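Local coordinates for protein nitroreductase (Bacteroides fragilis NCTC 9343, PDB 3EK3) that is an FMN-binding flavoprotein of the nitroreductase family that probably carries out NAD(P)H-linked reduction or oxidation of nitrogenous compounds, at residues A[87-90]-A[91-95]; A[62-65]-A[66-70]; A[147-150]-A[151-155]. All blocks are in the same frame, centred on the assembly; numbering follows the deposited sequence.

Interaction 1 (A[87-90]-A[91-95]); sequences TYCC and YYHAP. With FMN (flavin mononucleotide), chain B.
Cys-89 puts its sulfur over the ring of Tyr-91 and against the ring of His-93, so that two aromatic faces share one thiol. SG lies 3.5 Å from the centroid of the Tyr-91 ring, displaced toward the CE1 side, and stands 3.8 Å from the centroid of the His-93 ring, almost directly above its middle. Both are sulfur-aromatic contacts, and the CB of Cys-89 adds a CH-pi contact to the same imidazole face. The sulfur also receives a backbone hydrogen bond, from His-93 N to Cys-89 SG at 3.5 Å. It can do all this because SG is placed anti to the backbone N (chi1 -179°), beside the carbonyl carbon. At the rim of the imidazole, a water in the ring plane joins His-93 NE2 to the carbonyl oxygen of Thr-87.

Tyr-92 faces the cofactor. Its hydroxyl donates a hydrogen bond of 2.6 Å from OH to FMN O2, with the oxygen meeting the phenol at its edge, while Cys-90 O lies over one ring face. A second water reinforces the arrangement: it donates to Cys-90 O at 2.8 Å and, at the longer distance of 3.3 Å, to Tyr-92 OH, and accepts from FMN N3.

The backbone sets these groups in place. A type I turn from Cys-89 to Tyr-92 is closed by Tyr-92 N to Cys-89 O at 3.1 Å, the donor standing well above the carbonyl plane, and a type I' turn from Tyr-91 to Ala-94 overlaps it, sharing Tyr-91 and Tyr-92. The loop made by these two turns links helix 77-83 to strand 96-102; Tyr-91 packs on helix 57-72, and Cys-90 and Tyr-92 lean on Ile-134 of strand 130-134.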
# COMPACT_ATOMS: atom_id res chain seq x y z
N THR A 87 1.65 5.01 30.46
CA THR A 87 0.37 4.67 29.84
C THR A 87 0.42 4.51 28.31
O THR A 87 -0.42 3.82 27.74
CB THR A 87 -0.67 5.74 30.20
OG1 THR A 87 -0.27 6.99 29.63
CG2 THR A 87 -0.76 5.89 31.72
N TYR A 88 1.38 5.14 27.65
CA TYR A 88 1.49 5.04 26.20
C TYR A 88 1.50 3.60 25.72
O TYR A 88 2.29 2.79 26.24
CB TYR A 88 2.77 5.71 25.74
CG TYR A 88 2.94 5.60 24.25
CD1 TYR A 88 2.15 6.33 23.38
CD2 TYR A 88 3.87 4.72 23.71
CE1 TYR A 88 2.31 6.21 22.00
CE2 TYR A 88 4.05 4.61 22.35
CZ TYR A 88 3.27 5.35 21.50
OH TYR A 88 3.45 5.22 20.15
N CYS A 89 0.61 3.28 24.79
CA CYS A 89 0.55 1.98 24.13
C CYS A 89 0.37 2.23 22.65
O CYS A 89 -0.68 2.69 22.21
CB CYS A 89 -0.61 1.15 24.66
SG CYS A 89 -0.71 -0.44 23.92
N CYS A 90 1.41 1.94 21.86
CA CYS A 90 1.39 2.25 20.45
C CYS A 90 0.28 1.52 19.71
O CYS A 90 -0.20 2.04 18.70
CB CYS A 90 2.75 2.00 19.79
SG CYS A 90 3.29 0.27 19.71
N TYR A 91 -0.16 0.37 20.20
CA TYR A 91 -1.19 -0.41 19.49
C TYR A 91 -2.56 -0.30 20.13
O TYR A 91 -3.49 -1.04 19.80
CB TYR A 91 -0.77 -1.90 19.32
CG TYR A 91 -0.58 -2.61 20.63
CD1 TYR A 91 0.61 -2.52 21.31
CD2 TYR A 91 -1.60 -3.30 21.23
CE1 TYR A 91 0.78 -3.10 22.53
CE2 TYR A 91 -1.44 -3.89 22.45
CZ TYR A 91 -0.23 -3.79 23.11
OH TYR A 91 -0.02 -4.35 24.36
N TYR A 92 -2.73 0.66 21.04
CA TYR A 92 -4.04 0.98 21.60
C TYR A 92 -4.76 -0.18 22.29
O TYR A 92 -5.97 -0.21 22.32
CB TYR A 92 -4.94 1.59 20.51
CG TYR A 92 -4.27 2.74 19.79
CD1 TYR A 92 -3.95 3.90 20.45
CD2 TYR A 92 -3.96 2.64 18.45
CE1 TYR A 92 -3.33 4.98 19.79
CE2 TYR A 92 -3.33 3.68 17.78
CZ TYR A 92 -3.01 4.84 18.45
OH TYR A 92 -2.40 5.89 17.77
N HIS A 93 -4.00 -1.11 22.86
CA HIS A 93 -4.55 -2.27 23.55
C HIS A 93 -5.44 -3.13 22.67
O HIS A 93 -6.29 -3.89 23.18
CB HIS A 93 -5.24 -1.83 24.84
CG HIS A 93 -4.32 -1.13 25.78
ND1 HIS A 93 -3.31 -1.80 26.45
CD2 HIS A 93 -4.21 0.17 26.13
CE1 HIS A 93 -2.64 -0.95 27.19
NE2 HIS A 93 -3.16 0.26 27.02
N ALA A 94 -5.21 -3.07 21.35
CA ALA A 94 -5.79 -4.04 20.44
C ALA A 94 -5.36 -5.47 20.87
O ALA A 94 -4.24 -5.66 21.35
CB ALA A 94 -5.37 -3.74 19.00
N PRO A 95 -6.25 -6.47 20.74
CA PRO A 95 -5.88 -7.83 21.15
C PRO A 95 -4.90 -8.56 20.21
O PRO A 95 -4.29 -9.57 20.61
CB PRO A 95 -7.24 -8.54 21.19
CG PRO A 95 -8.02 -7.85 20.19
CD PRO A 95 -7.66 -6.41 20.31
N1 FMN B . -2.28 5.84 12.99
C2 FMN B . -1.84 5.68 14.28
O2 FMN B . -2.62 5.77 15.23
N3 FMN B . -0.51 5.43 14.57
C4 FMN B . 0.39 5.36 13.56
O4 FMN B . 1.52 4.92 13.84
C4A FMN B . -0.05 5.51 12.24
N5 FMN B . 0.84 5.42 11.21
C5A FMN B . 0.44 5.53 9.89
C6 FMN B . 1.38 5.39 8.87
C7 FMN B . 1.00 5.46 7.53
C7M FMN B . 1.98 5.10 6.42
C8 FMN B . -0.36 5.64 7.23
C8M FMN B . -0.85 5.26 5.85
C9 FMN B . -1.30 5.78 8.26
C9A FMN B . -0.92 5.72 9.59
N10 FMN B . -1.83 5.87 10.65
C10 FMN B . -1.41 5.72 11.95
C1' FMN B . -3.30 6.06 10.38
C2' FMN B . -3.57 7.48 9.86
O2' FMN B . -3.48 8.41 10.92
C3' FMN B . -4.98 7.50 9.29
O3' FMN B . -4.98 6.72 8.11
C4' FMN B . -5.44 8.92 8.90
O4' FMN B . -5.60 9.72 10.07
C5' FMN B . -6.75 8.88 8.13
O5' FMN B . -7.78 8.33 8.94
P FMN B . -8.64 7.03 8.48
O1P FMN B . -9.13 7.28 7.11
O2P FMN B . -9.71 6.77 9.56
O3P FMN B . -7.70 5.86 8.36
O HOH W 1 -1.47 1.60 28.77
O HOH W 2 0.32 4.20 16.96

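Interaction 2 (A[62-65]-A[66-70]); sequences ELNE and RIKGA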
# COMPACT_ATOMS: atom_id res chain seq x y z
N GLU A 62 5.05 -6.44 26.42
CA GLU A 62 6.51 -6.46 26.48
C GLU A 62 7.16 -5.75 25.28
O GLU A 62 8.15 -5.03 25.43
CB GLU A 62 7.01 -7.92 26.57
CG GLU A 62 6.72 -8.59 27.91
CD GLU A 62 7.36 -9.96 28.07
OE1 GLU A 62 7.65 -10.63 27.05
OE2 GLU A 62 7.66 -10.34 29.23
N LEU A 63 6.62 -5.99 24.10
CA LEU A 63 7.11 -5.35 22.88
C LEU A 63 6.93 -3.83 22.96
O LEU A 63 7.85 -3.07 22.65
CB LEU A 63 6.35 -5.91 21.68
CG LEU A 63 6.64 -5.29 20.32
CD1 LEU A 63 8.12 -5.42 20.00
CD2 LEU A 63 5.78 -5.96 19.21
N ASN A 64 5.77 -3.41 23.43
CA ASN A 64 5.53 -1.98 23.65
C ASN A 64 6.52 -1.38 24.64
O ASN A 64 7.02 -0.27 24.42
CB ASN A 64 4.06 -1.75 24.06
CG ASN A 64 3.72 -0.28 24.19
OD1 ASN A 64 3.65 0.44 23.18
ND2 ASN A 64 3.53 0.18 25.41
N GLU A 65 6.87 -2.11 25.72
CA GLU A 65 7.91 -1.64 26.64
C GLU A 65 9.25 -1.45 25.96
O GLU A 65 9.96 -0.50 26.26
CB GLU A 65 8.11 -2.61 27.80
CG GLU A 65 7.07 -2.48 28.87
CD GLU A 65 6.92 -1.05 29.37
OE1 GLU A 65 7.90 -0.45 29.85
OE2 GLU A 65 5.80 -0.53 29.25
N ARG A 66 9.61 -2.35 25.06
CA ARG A 66 10.87 -2.26 24.33
C ARG A 66 10.85 -1.06 23.38
O ARG A 66 11.83 -0.33 23.25
CB ARG A 66 11.13 -3.55 23.52
CG ARG A 66 11.17 -4.85 24.35
CD ARG A 66 12.04 -4.70 25.58
NE ARG A 66 12.21 -5.95 26.33
CZ ARG A 66 11.33 -6.47 27.18
NH1 ARG A 66 10.15 -5.91 27.42
NH2 ARG A 66 11.64 -7.60 27.81
N ILE A 67 9.72 -0.85 22.73
CA ILE A 67 9.55 0.31 21.84
C ILE A 67 9.66 1.61 22.65
O ILE A 67 10.39 2.53 22.26
CB ILE A 67 8.21 0.19 21.11
CG1 ILE A 67 8.29 -0.93 20.08
CG2 ILE A 67 7.80 1.53 20.41
CD1 ILE A 67 6.91 -1.31 19.53
N LYS A 68 9.00 1.65 23.81
CA LYS A 68 9.19 2.78 24.74
C LYS A 68 10.65 2.95 25.13
O LYS A 68 11.17 4.07 25.18
CB LYS A 68 8.28 2.60 25.98
CG LYS A 68 6.81 2.82 25.68
CD LYS A 68 5.88 2.46 26.84
CE LYS A 68 6.43 2.82 28.19
NZ LYS A 68 5.52 2.37 29.31
N GLY A 69 11.33 1.83 25.41
CA GLY A 69 12.74 1.91 25.76
C GLY A 69 13.61 2.55 24.68
O GLY A 69 14.56 3.32 25.02
N ALA A 70 13.32 2.21 23.42
CA ALA A 70 14.00 2.81 22.26
C ALA A 70 13.70 4.31 22.20
O ALA A 70 14.60 5.15 22.10
CB ALA A 70 13.55 2.11 20.96
O HOH W 3 9.47 -8.21 29.91
O HOH W 4 6.62 1.85 32.11
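Glu-65 and Lys-68 reach across the helix surface toward each other and meet in a salt bridge, Lys-68 NZ to Glu-65 OE2, 2.9 Å long. The ammonium approaches the carboxylate oxygen on its syn side, 16° out of the carboxylate plane. Both chains have to fold for this: Glu-65 bends at chi2 (-52°), and Lys-68 runs out extended until it turns at chi3 (37°). Lys-68 NZ also donates to the carbonyl oxygen of Ser-85 and to a water, so that three oxygens surround the ammonium, which would be expected to share out its charge.

On its way the lysine crosses Asn-64, with CD of Lys-68 3.6 Å from ND2 of Asn-64. That amide is held at both ends by the loop containing Tyr-88: ND2 donates to Tyr-88 O, and OD1 accepts from Cys-90 N. Its rotation is therefore fixed, and the aliphatic part of Lys-68 packs beside it. Toward the interior, Leu-63 and Ile-67 cross at an angle, CG of Leu-63 lying 4.1 Å from CD1 of Ile-67.

Glu-62 sends its extended chain another way, OE1 accepting a hydrogen bond from Tyr-149 of helix 144-153. A water links its OE2 to NH2 of Arg-66 in one of the two modelled arginine conformers, a bridge that is accordingly tentative.

Beneath the side chains runs a regular series of i to i+4 backbone bonds, including Lys-68 N to Asn-64 O at 2.8 Å. The whole is an amphipathic alpha-helix, helix 57-72, with an i to i+3 salt bridge beside an apolar i to i+4 pair.

Interaction 3 (A[147-150]-A[151-155]); sequences RAYL and TSLGV
Leu-153 folds back over the last helical turn and touches Leu-150 and Tyr-149 in succession. Its CB rests 3.4 Å from Leu-150 O, and CG comes 3.5 Å from Tyr-149 O. With CG beside the backbone N (chi1 -69°), the branch is directed at the phenol: CD1 of Leu-153 sits at the edge of the Tyr-149 ring, 3.7 Å from CD1 of Tyr-149, and CD2 approaches the same edge near CE1. The Leu-153 side chain also packs on Ile-99 of strand 96-102 and on Val-189 of the second subunit.

The helix ends here in a Schellman motif. Gly-154 has positive phi (107°) and donates to Thr-151 O, while Val-155 N reaches back to Leu-150 O at 3.0 Å, its donor above the carbonyl plane. The chain reversal sets Val-155 alongside Leu-150, both pointing the same way, with their CB atoms 4.0 Å apart, the apolar pair that commonly accompanies this cap.

A water completes the polar side, accepting from Arg-147 NH1, donating to Val-155 O and lying 2.8 Å from Thr-151 OG1. Arg-147 is otherwise bound by Asp-142 and by the carbonyls of Cys-141 and His-159. The chemistry thus divides the turn: the cap's N-H groups satisfy the oxygens of Leu-150 and Thr-151, a water serves Val-155 O just beyond the helix, and Leu-150 and Val-155 put apolar surface against the strands.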
# COMPACT_ATOMS: atom_id res chain seq x y z
N ARG A 147 14.87 -5.35 18.66
CA ARG A 147 15.21 -6.38 17.66
C ARG A 147 15.25 -7.78 18.28
O ARG A 147 14.76 -8.75 17.70
CB ARG A 147 16.54 -6.04 16.97
CG ARG A 147 16.99 -7.12 15.92
CD ARG A 147 15.93 -7.50 14.91
NE ARG A 147 15.59 -6.37 14.04
CZ ARG A 147 15.07 -6.48 12.82
NH1 ARG A 147 14.77 -7.65 12.32
NH2 ARG A 147 14.85 -5.38 12.10
N ALA A 148 15.86 -7.89 19.46
CA ALA A 148 15.88 -9.17 20.14
C ALA A 148 14.47 -9.70 20.36
O ALA A 148 14.22 -10.90 20.19
CB ALA A 148 16.67 -9.06 21.47
N TYR A 149 13.54 -8.81 20.71
CA TYR A 149 12.14 -9.17 20.92
C TYR A 149 11.49 -9.64 19.62
O TYR A 149 10.86 -10.69 19.58
CB TYR A 149 11.33 -8.02 21.59
CG TYR A 149 10.22 -8.58 22.41
CD1 TYR A 149 9.02 -8.96 21.80
CD2 TYR A 149 10.39 -8.87 23.77
CE1 TYR A 149 8.01 -9.55 22.51
CE2 TYR A 149 9.36 -9.48 24.52
CZ TYR A 149 8.18 -9.84 23.88
OH TYR A 149 7.15 -10.46 24.54
N LEU A 150 11.69 -8.88 18.55
CA LEU A 150 11.14 -9.23 17.23
C LEU A 150 11.62 -10.61 16.78
O LEU A 150 10.84 -11.44 16.31
CB LEU A 150 11.53 -8.17 16.20
CG LEU A 150 10.93 -6.77 16.43
CD1 LEU A 150 11.48 -5.82 15.37
CD2 LEU A 150 9.39 -6.83 16.31
N THR A 151 12.91 -10.84 16.92
CA THR A 151 13.50 -12.15 16.59
C THR A 151 12.85 -13.30 17.35
O THR A 151 12.51 -14.33 16.76
CB THR A 151 14.98 -12.12 16.85
OG1 THR A 151 15.58 -11.12 16.02
CG2 THR A 151 15.63 -13.51 16.60
N SER A 152 12.58 -13.06 18.64
CA SER A 152 11.98 -14.09 19.50
C SER A 152 10.55 -14.36 19.04
O SER A 152 10.06 -15.47 19.17
CB SER A 152 11.99 -13.66 20.97
OG SER A 152 10.89 -12.83 21.28
N LEU A 153 9.90 -13.35 18.48
CA LEU A 153 8.53 -13.51 17.95
C LEU A 153 8.51 -14.20 16.59
O LEU A 153 7.47 -14.64 16.14
CB LEU A 153 7.85 -12.14 17.83
CG LEU A 153 7.51 -11.47 19.15
CD1 LEU A 153 7.15 -10.02 18.83
CD2 LEU A 153 6.36 -12.22 19.88
N GLY A 154 9.64 -14.24 15.91
CA GLY A 154 9.70 -14.87 14.59
C GLY A 154 9.81 -13.94 13.41
O GLY A 154 9.74 -14.37 12.27
N VAL A 155 10.02 -12.65 13.67
CA VAL A 155 10.34 -11.71 12.58
C VAL A 155 11.76 -12.03 12.06
O VAL A 155 12.72 -12.13 12.84
CB VAL A 155 10.30 -10.24 13.04
CG1 VAL A 155 10.66 -9.31 11.87
CG2 VAL A 155 8.92 -9.86 13.63
O HOH W 5 14.14 -10.00 13.89

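Along the chain the order is interaction 2, interaction 1, interaction 3, and all three belong to the nitroreductase fold. Interaction 2, on helix 57-72, is the middle member in space: its centre is 11 Å from that of interaction 1 and 12 Å from that of interaction 3, and it touches both. Interactions 1 and 3 stay separate, about 9 Å apart at their nearest atoms and 19 Å between centres. The helix thus leans on helix 144-153 on one flank and supports the loop ahead of strand 96-102 on another, a worked case of ordinary helix packing that joins the flavin-contacting loop to helix 144-153, which in turn packs on strands 96-102 and 160-168.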